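Local coordinates for protein type IV pilus biogenesis factor PilY1 (Pseudomonas aeruginosa, PDB 3HX6) that primes type IV pilus assembly, takes part in adhesion to host cells, and binds calcium, which appears to be needed for twitching motility and control of pilus retraction, at residues V200-N205 against D262-Y267; W208-G213 against I228-G233. The protein carries 3 engineered substitutions. One frame throughout, in Å; residues are numbered along the deposited sequence.

Contact 1 (V200-N205 against D262-Y267). With CA (calcium ion), chain C.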
ATOM      1  N   VAL A 200       5.554 -21.349  -8.663  1.00 15.28           N
ATOM      2  CA  VAL A 200       4.395 -22.176  -8.380  1.00 14.54           C
ATOM      3  C   VAL A 200       3.288 -21.589  -9.228  1.00 13.96           C
ATOM      4  O   VAL A 200       2.955 -20.415  -9.089  1.00 13.65           O
ATOM      5  CB  VAL A 200       4.006 -22.107  -6.904  1.00 14.14           C
ATOM      6  CG1 VAL A 200       2.727 -22.905  -6.670  1.00 13.15           C
ATOM      7  CG2 VAL A 200       5.145 -22.659  -6.053  1.00 13.63           C
ATOM      8  N   ALA A 201       2.717 -22.392 -10.115  1.00 13.97           N
ATOM      9  CA  ALA A 201       1.685 -21.853 -10.985  1.00 15.50           C
ATOM     10  C   ALA A 201       0.682 -22.867 -11.483  1.00 13.26           C
ATOM     11  O   ALA A 201       0.883 -24.074 -11.385  1.00 12.90           O
ATOM     12  CB  ALA A 201       2.341 -21.151 -12.173  1.00 12.39           C
ATOM     13  N   ARG A 202      -0.409 -22.343 -12.017  1.00 12.89           N
ATOM     14  CA  ARG A 202      -1.466 -23.166 -12.572  1.00 13.40           C
ATOM     15  C   ARG A 202      -1.117 -23.390 -14.033  1.00 13.09           C
ATOM     16  O   ARG A 202      -0.801 -22.440 -14.752  1.00 11.51           O
ATOM     17  CB  ARG A 202      -2.808 -22.440 -12.465  1.00 14.14           C
ATOM     18  CG  ARG A 202      -3.966 -23.188 -13.102  1.00 16.67           C
ATOM     19  CD  ARG A 202      -4.198 -24.530 -12.444  1.00 20.23           C
ATOM     20  NE  ARG A 202      -5.616 -24.876 -12.450  1.00 26.57           N
ATOM     21  CZ  ARG A 202      -6.333 -25.105 -13.543  1.00 27.88           C
ATOM     22  NH1 ARG A 202      -5.769 -25.034 -14.744  1.00 28.52           N
ATOM     23  NH2 ARG A 202      -7.622 -25.391 -13.435  1.00 30.46           N
ATOM     24  N   LEU A 203      -1.169 -24.642 -14.471  1.00 11.57           N
ATOM     25  CA  LEU A 203      -0.841 -24.954 -15.853  1.00 13.84           C
ATOM     26  C   LEU A 203      -2.043 -25.474 -16.624  1.00 14.29           C
ATOM     27  O   LEU A 203      -3.095 -25.799 -16.044  1.00 12.60           O
ATOM     28  CB  LEU A 203       0.301 -25.980 -15.917  1.00 13.69           C
ATOM     29  CG  LEU A 203       1.576 -25.622 -15.142  1.00 14.45           C
ATOM     30  CD1 LEU A 203       2.635 -26.700 -15.360  1.00 14.60           C
ATOM     31  CD2 LEU A 203       2.093 -24.277 -15.594  1.00 14.08           C
ATOM     32  N   HIS A 204      -1.878 -25.555 -17.936  1.00 12.12           N
ATOM     33  CA  HIS A 204      -2.944 -26.011 -18.809  1.00 14.29           C
ATOM     34  C   HIS A 204      -3.287 -27.495 -18.669  1.00 14.31           C
ATOM     35  O   HIS A 204      -4.156 -27.989 -19.380  1.00 11.22           O
ATOM     36  CB  HIS A 204      -2.598 -25.669 -20.263  1.00 13.54           C
ATOM     37  CG  HIS A 204      -2.864 -24.240 -20.619  1.00 15.12           C
ATOM     38  ND1 HIS A 204      -4.139 -23.746 -20.802  1.00 12.52           N
ATOM     39  CD2 HIS A 204      -2.027 -23.187 -20.786  1.00 12.40           C
ATOM     40  CE1 HIS A 204      -4.075 -22.454 -21.067  1.00 14.75           C
ATOM     41  NE2 HIS A 204      -2.804 -22.089 -21.063  1.00 12.76           N
ATOM     42  N   ASN A 205      -2.612 -28.207 -17.768  1.00 13.96           N
ATOM     43  CA  ASN A 205      -2.930 -29.618 -17.576  1.00 15.21           C
ATOM     44  C   ASN A 205      -3.986 -29.708 -16.475  1.00 16.56           C
ATOM     45  O   ASN A 205      -4.270 -30.781 -15.951  1.00 17.18           O
ATOM     46  CB  ASN A 205      -1.675 -30.428 -17.210  1.00 16.23           C
ATOM     47  CG  ASN A 205      -1.219 -30.198 -15.789  1.00 16.77           C
ATOM     48  OD1 ASN A 205      -1.244 -29.076 -15.293  1.00 17.52           O
ATOM     49  ND2 ASN A 205      -0.785 -31.265 -15.129  1.00 16.02           N
ATOM     50  N   ASP A 262      -5.214 -14.800 -17.401  1.00 25.50           N
ATOM     51  CA  ASP A 262      -6.238 -15.643 -16.795  1.00 21.27           C
ATOM     52  C   ASP A 262      -5.675 -16.468 -15.641  1.00 19.18           C
ATOM     53  O   ASP A 262      -6.361 -17.329 -15.097  1.00 21.04           O
ATOM     54  CB  ASP A 262      -6.883 -16.563 -17.844  1.00 20.87           C
ATOM     55  CG  ASP A 262      -5.903 -17.572 -18.430  1.00 20.14           C
ATOM     56  OD1 ASP A 262      -4.742 -17.618 -17.970  1.00 15.66           O
ATOM     57  OD2 ASP A 262      -6.305 -18.327 -19.344  1.00 16.47           O
ATOM     58  N   GLY A 263      -4.426 -16.208 -15.270  1.00 17.34           N
ATOM     59  CA  GLY A 263      -3.827 -16.936 -14.166  1.00 16.32           C
ATOM     60  C   GLY A 263      -3.280 -18.311 -14.511  1.00 17.65           C
ATOM     61  O   GLY A 263      -2.802 -19.034 -13.635  1.00 16.86           O
ATOM     62  N   VAL A 264      -3.352 -18.685 -15.782  1.00 17.75           N
ATOM     63  CA  VAL A 264      -2.834 -19.977 -16.213  1.00 16.95           C
ATOM     64  C   VAL A 264      -1.600 -19.733 -17.068  1.00 17.03           C
ATOM     65  O   VAL A 264      -1.680 -19.055 -18.086  1.00 17.72           O
ATOM     66  CB  VAL A 264      -3.871 -20.739 -17.040  1.00 16.78           C
ATOM     67  CG1 VAL A 264      -3.321 -22.102 -17.439  1.00 14.62           C
ATOM     68  CG2 VAL A 264      -5.148 -20.884 -16.237  1.00 16.17           C
ATOM     69  N   ALA A 265      -0.464 -20.284 -16.649  1.00 15.68           N
ATOM     70  CA  ALA A 265       0.793 -20.110 -17.373  1.00 14.70           C
ATOM     71  C   ALA A 265       0.748 -20.671 -18.793  1.00 14.04           C
ATOM     72  O   ALA A 265       0.302 -21.798 -19.015  1.00 12.38           O
ATOM     73  CB  ALA A 265       1.928 -20.757 -16.594  1.00 15.06           C
ATOM     74  N   ASP A 266       1.234 -19.883 -19.750  1.00 12.38           N
ATOM     75  CA  ASP A 266       1.239 -20.298 -21.148  1.00 12.72           C
ATOM     76  C   ASP A 266       2.621 -20.664 -21.670  1.00 13.48           C
ATOM     77  O   ASP A 266       2.753 -21.587 -22.476  1.00 14.68           O
ATOM     78  CB  ASP A 266       0.639 -19.194 -22.007  1.00 11.58           C
ATOM     79  CG  ASP A 266      -0.732 -18.780 -21.526  1.00 13.07           C
ATOM     80  OD1 ASP A 266      -1.614 -19.661 -21.429  1.00 12.04           O
ATOM     81  OD2 ASP A 266      -0.925 -17.581 -21.246  1.00 12.04           O
ATOM     82  N   TYR A 267       3.639 -19.939 -21.212  1.00 13.13           N
ATOM     83  CA  TYR A 267       5.024 -20.186 -21.609  1.00 14.31           C
ATOM     84  C   TYR A 267       5.909 -20.091 -20.378  1.00 13.11           C
ATOM     85  O   TYR A 267       5.510 -19.552 -19.350  1.00 13.28           O
ATOM     86  CB  TYR A 267       5.533 -19.118 -22.583  1.00 15.30           C
ATOM     87  CG  TYR A 267       4.780 -18.969 -23.882  1.00 16.51           C
ATOM     88  CD1 TYR A 267       4.898 -19.918 -24.896  1.00 15.12           C
ATOM     89  CD2 TYR A 267       3.988 -17.846 -24.115  1.00 15.71           C
ATOM     90  CE1 TYR A 267       4.250 -19.749 -26.114  1.00 16.71           C
ATOM     91  CE2 TYR A 267       3.337 -17.666 -25.326  1.00 16.42           C
ATOM     92  CZ  TYR A 267       3.472 -18.617 -26.319  1.00 15.62           C
ATOM     93  OH  TYR A 267       2.828 -18.427 -27.511  1.00 18.59           O
TER
HETATM   94 CA    CA C   1      -2.913 -17.973 -19.836  1.00 20.24          CA
HETATM   95  O   HOH W   1      -0.723 -19.508 -12.213  1.00 29.81           O
HETATM   96  O   HOH W   2       0.385 -24.498 -18.769  1.00 11.44           O
HETATM   97  O   HOH W   3      -4.544 -19.632 -20.439  1.00 22.38           O
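The calcium-binding loop of the PilY1 beta-propeller domain meets strand 199-202 and the turn that follows it, with His204 bonded to Asp266 of the metal site. His204 NE2 donates to Asp266 OD1 at 2.7 Å, and the N-H...O angle of 170° makes the bond nearly straight. The oxygen lies in the imidazole plane, and ring and carboxylate are nearly coplanar. Asp266 also grips the calcium ion with both oxygens, so OD1 is shared between metal and histidine. Val264 CG1 sits over the centre of one imidazole face, 3.6 Å from the ring centroid, a CH-pi contact. It gets there with CG1 anti to the backbone N (chi1 -178°). Val264 O binds the calcium at 2.4 Å, as does Asp262 OD1 at 2.6 Å. Asp262 OD1 also accepts from Val264 N, closing an Asx turn. Asp258, Asn260 and water 3 complete the site.

The backbones join through Ala265 N to Arg202 O, 2.9 Å. Water 1 links Arg202 N to Gly263 O, and water 2 links His204 N to Ala265 O. Beside the Ala265-Arg202 bond, Leu203 CD2 packs on Ala265 CB at 3.7 Å. The Arg202 guanidinium turns to a salt bridge with Glu69. His204 ND1, the other ring nitrogen, is hydrogen-bonded to Asp298 OD1. His204 is thus a second-shell residue that helps to hold a carboxylate gripped by calcium, and the metal probably tempers that carboxylate's basicity.

Contact 2 (W208-G213 against I228-G233). Engineered in segment 228-233: Met230 (natural residue Leu).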
ATOM      1  N   TRP A 208      -2.032 -27.281 -10.458  1.00 15.01           N
ATOM      2  CA  TRP A 208      -0.971 -26.400 -10.013  1.00 13.51           C
ATOM      3  C   TRP A 208       0.301 -27.218  -9.950  1.00 14.69           C
ATOM      4  O   TRP A 208       0.270 -28.398  -9.610  1.00 16.13           O
ATOM      5  CB  TRP A 208      -1.294 -25.820  -8.643  1.00 13.81           C
ATOM      6  CG  TRP A 208      -2.252 -24.678  -8.727  1.00 13.93           C
ATOM      7  CD1 TRP A 208      -3.591 -24.741  -8.997  1.00 14.03           C
ATOM      8  CD2 TRP A 208      -1.927 -23.290  -8.615  1.00 12.38           C
ATOM      9  NE1 TRP A 208      -4.119 -23.469  -9.063  1.00 13.87           N
ATOM     10  CE2 TRP A 208      -3.118 -22.561  -8.830  1.00 13.70           C
ATOM     11  CE3 TRP A 208      -0.741 -22.590  -8.350  1.00 14.43           C
ATOM     12  CZ2 TRP A 208      -3.156 -21.162  -8.792  1.00 12.42           C
ATOM     13  CZ3 TRP A 208      -0.779 -21.196  -8.312  1.00 14.49           C
ATOM     14  CH2 TRP A 208      -1.984 -20.499  -8.532  1.00 14.47           C
ATOM     15  N   ALA A 209       1.422 -26.593 -10.273  1.00 12.37           N
ATOM     16  CA  ALA A 209       2.686 -27.299 -10.260  1.00 13.58           C
ATOM     17  C   ALA A 209       3.842 -26.428  -9.827  1.00 12.91           C
ATOM     18  O   ALA A 209       3.744 -25.198  -9.761  1.00 11.95           O
ATOM     19  CB  ALA A 209       2.980 -27.858 -11.646  1.00 12.06           C
ATOM     20  N   VAL A 210       4.940 -27.092  -9.507  1.00 12.55           N
ATOM     21  CA  VAL A 210       6.160 -26.397  -9.158  1.00 13.25           C
ATOM     22  C   VAL A 210       6.918 -26.471 -10.464  1.00 13.25           C
ATOM     23  O   VAL A 210       7.176 -27.563 -10.973  1.00 14.47           O
ATOM     24  CB  VAL A 210       6.955 -27.133  -8.076  1.00 13.08           C
ATOM     25  CG1 VAL A 210       8.382 -26.567  -8.002  1.00 12.27           C
ATOM     26  CG2 VAL A 210       6.251 -26.978  -6.732  1.00 15.01           C
ATOM     27  N   VAL A 211       7.233 -25.317 -11.034  1.00 12.93           N
ATOM     28  CA  VAL A 211       7.972 -25.279 -12.283  1.00 12.79           C
ATOM     29  C   VAL A 211       9.323 -24.666 -11.994  1.00 14.31           C
ATOM     30  O   VAL A 211       9.415 -23.519 -11.563  1.00 14.55           O
ATOM     31  CB  VAL A 211       7.215 -24.461 -13.338  1.00 11.69           C
ATOM     32  CG1 VAL A 211       7.981 -24.468 -14.656  1.00 12.35           C
ATOM     33  CG2 VAL A 211       5.817 -25.064 -13.523  1.00  6.50           C
ATOM     34  N   THR A 212      10.376 -25.438 -12.223  1.00 13.05           N
ATOM     35  CA  THR A 212      11.714 -24.963 -11.939  1.00 12.88           C
ATOM     36  C   THR A 212      12.754 -25.588 -12.863  1.00 12.41           C
ATOM     37  O   THR A 212      12.439 -26.477 -13.649  1.00 11.85           O
ATOM     38  CB  THR A 212      12.066 -25.290 -10.475  1.00 14.21           C
ATOM     39  OG1 THR A 212      13.283 -24.635 -10.109  1.00 15.40           O
ATOM     40  CG2 THR A 212      12.203 -26.798 -10.287  1.00 13.80           C
ATOM     41  N   GLY A 213      13.992 -25.103 -12.780  1.00 12.74           N
ATOM     42  CA  GLY A 213      15.059 -25.656 -13.593  1.00 11.79           C
ATOM     43  C   GLY A 213      15.586 -26.878 -12.859  1.00 13.39           C
ATOM     44  O   GLY A 213      15.433 -26.966 -11.639  1.00 13.63           O
ATOM     45  N   ILE A 228       6.729 -30.217 -11.711  1.00 16.15           N
ATOM     46  CA  ILE A 228       6.372 -31.098 -10.613  1.00 16.21           C
ATOM     47  C   ILE A 228       4.959 -30.837 -10.111  1.00 17.08           C
ATOM     48  O   ILE A 228       4.622 -29.710  -9.753  1.00 16.18           O
ATOM     49  CB  ILE A 228       7.370 -30.889  -9.459  1.00 16.64           C
ATOM     50  CG1 ILE A 228       8.802 -31.002 -10.007  1.00 16.59           C
ATOM     51  CG2 ILE A 228       7.116 -31.903  -8.348  1.00 16.23           C
ATOM     52  CD1 ILE A 228       9.877 -30.549  -9.041  1.00 16.46           C
ATOM     53  N   ASP A 229       4.133 -31.877 -10.081  1.00 15.46           N
ATOM     54  CA  ASP A 229       2.763 -31.726  -9.604  1.00 15.82           C
ATOM     55  C   ASP A 229       2.802 -31.223  -8.168  1.00 15.91           C
ATOM     56  O   ASP A 229       3.439 -31.828  -7.301  1.00 13.79           O
ATOM     57  CB  ASP A 229       2.017 -33.064  -9.657  1.00 16.49           C
ATOM     58  CG  ASP A 229       0.562 -32.933  -9.235  1.00 18.38           C
ATOM     59  OD1 ASP A 229      -0.198 -32.231  -9.936  1.00 15.64           O
ATOM     60  OD2 ASP A 229       0.186 -33.525  -8.201  1.00 17.53           O
ATOM     61  N   MET A 230       2.117 -30.114  -7.919  1.00 16.84           N
ATOM     62  CA  MET A 230       2.086 -29.513  -6.591  1.00 18.15           C
ATOM     63  C   MET A 230       1.657 -30.491  -5.503  1.00 19.38           C
ATOM     64  O   MET A 230       2.315 -30.614  -4.469  1.00 19.08           O
ATOM     65  CB  MET A 230       1.142 -28.306  -6.582  1.00 20.45           C
ATOM     66  CG  MET A 230       1.245 -27.445  -5.331  1.00 20.93           C
ATOM     67  SD  MET A 230       2.917 -26.760  -5.110  1.00 23.05           S
ATOM     68  CE  MET A 230       3.560 -27.783  -3.830  1.00 21.09           C
ATOM     69  N   GLU A 231       0.556 -31.192  -5.735  1.00 20.62           N
ATOM     70  CA  GLU A 231       0.048 -32.122  -4.741  1.00 23.16           C
ATOM     71  C   GLU A 231       0.901 -33.359  -4.499  1.00 23.84           C
ATOM     72  O   GLU A 231       1.240 -33.678  -3.357  1.00 24.29           O
ATOM     73  CB  GLU A 231      -1.368 -32.569  -5.120  1.00 25.52           C
ATOM     74  CG  GLU A 231      -1.958 -33.614  -4.180  1.00 28.02           C
ATOM     75  CD  GLU A 231      -3.395 -33.962  -4.522  1.00 30.78           C
ATOM     76  OE1 GLU A 231      -3.678 -34.245  -5.707  1.00 31.50           O
ATOM     77  OE2 GLU A 231      -4.241 -33.961  -3.603  1.00 33.81           O
ATOM     78  N   THR A 232       1.256 -34.037  -5.580  1.00 22.88           N
ATOM     79  CA  THR A 232       1.997 -35.290  -5.511  1.00 22.82           C
ATOM     80  C   THR A 232       3.517 -35.247  -5.520  1.00 21.34           C
ATOM     81  O   THR A 232       4.158 -36.136  -4.972  1.00 20.06           O
ATOM     82  CB  THR A 232       1.538 -36.215  -6.657  1.00 23.04           C
ATOM     83  OG1 THR A 232       0.165 -36.574  -6.446  1.00 27.06           O
ATOM     84  CG2 THR A 232       2.382 -37.478  -6.714  1.00 29.12           C
ATOM     85  N   GLY A 233       4.095 -34.226  -6.141  1.00 19.76           N
ATOM     86  CA  GLY A 233       5.542 -34.160  -6.221  1.00 16.64           C
ATOM     87  C   GLY A 233       5.997 -35.026  -7.384  1.00 17.27           C
ATOM     88  O   GLY A 233       7.190 -35.194  -7.628  1.00 16.69           O
TER
HETATM   89  O   HOH W   4      -1.319 -30.707  -8.265  1.00 21.73           O
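Val210 and Ile228 form the tight part of this antiparallel hairpin between strands 208-213 and 223-229. They are a hydrogen-bonded pair. Val210 N donates to Ile228 O at 2.6 Å, and Ile228 N returns a bond to Val210 O at 2.8 Å. Both donors lie in the carbonyl plane. The two side chains stand on the same face of the sheet, CB to CB 4.0 Å, and Trp181 of strand 178-184 packs against both. Engineered Met230 (Leu in the natural sequence) bends back over this face. Its SD reaches Val210 CG2 at 3.7 Å, and its CB lies beside Trp208 CB. With CG anti to the backbone N (chi1 -169°) and a turn at chi2 (60°), the sulfur is carried along to the valine.

The pairing is looser where strand 223-229 ends. Met230 N still donates to Trp208 O at 3.0 Å, but it is tilted 27° from the carbonyl plane. Water 4 enters here. It donates to Trp208 O and to Asp229 OD1, and accepts from Glu231 N. Asp229 OD2 takes Thr232 N at 2.9 Å, an Asx motif that fastens the turn, and Thr232 itself is exposed. The Trp208 indole leads away to Glu69, which accepts from NE1. At the turn, a water, the Asp229 carboxylate and Trp181 NE1 join the direct amide bonds, so its polar backbone atoms have mixed partners.

In the fold
Both contacts lie in the beta-propeller part of this C-terminal domain, with centres about 12 Å apart. They share one four-stranded antiparallel sheet, ordered 199-202, 208-213, 223-229, 235-241. Contact 2 pairs its two middle strands. Contact 1 starts from one of its outer strands, 199-202, and reaches the calcium loop that precedes strand 267-272 of the next sheet. Along the chain, both segments of contact 2 fall between those of contact 1. The two contacts meet directly: Ala201 O lies 2.8 Å from Ala209 N, probably hydrogen-bonded, and Arg202 CD packs on Trp208 CD1. Three strands of this sheet are thus tied in sequence to the calcium site beside the neighbouring sheet.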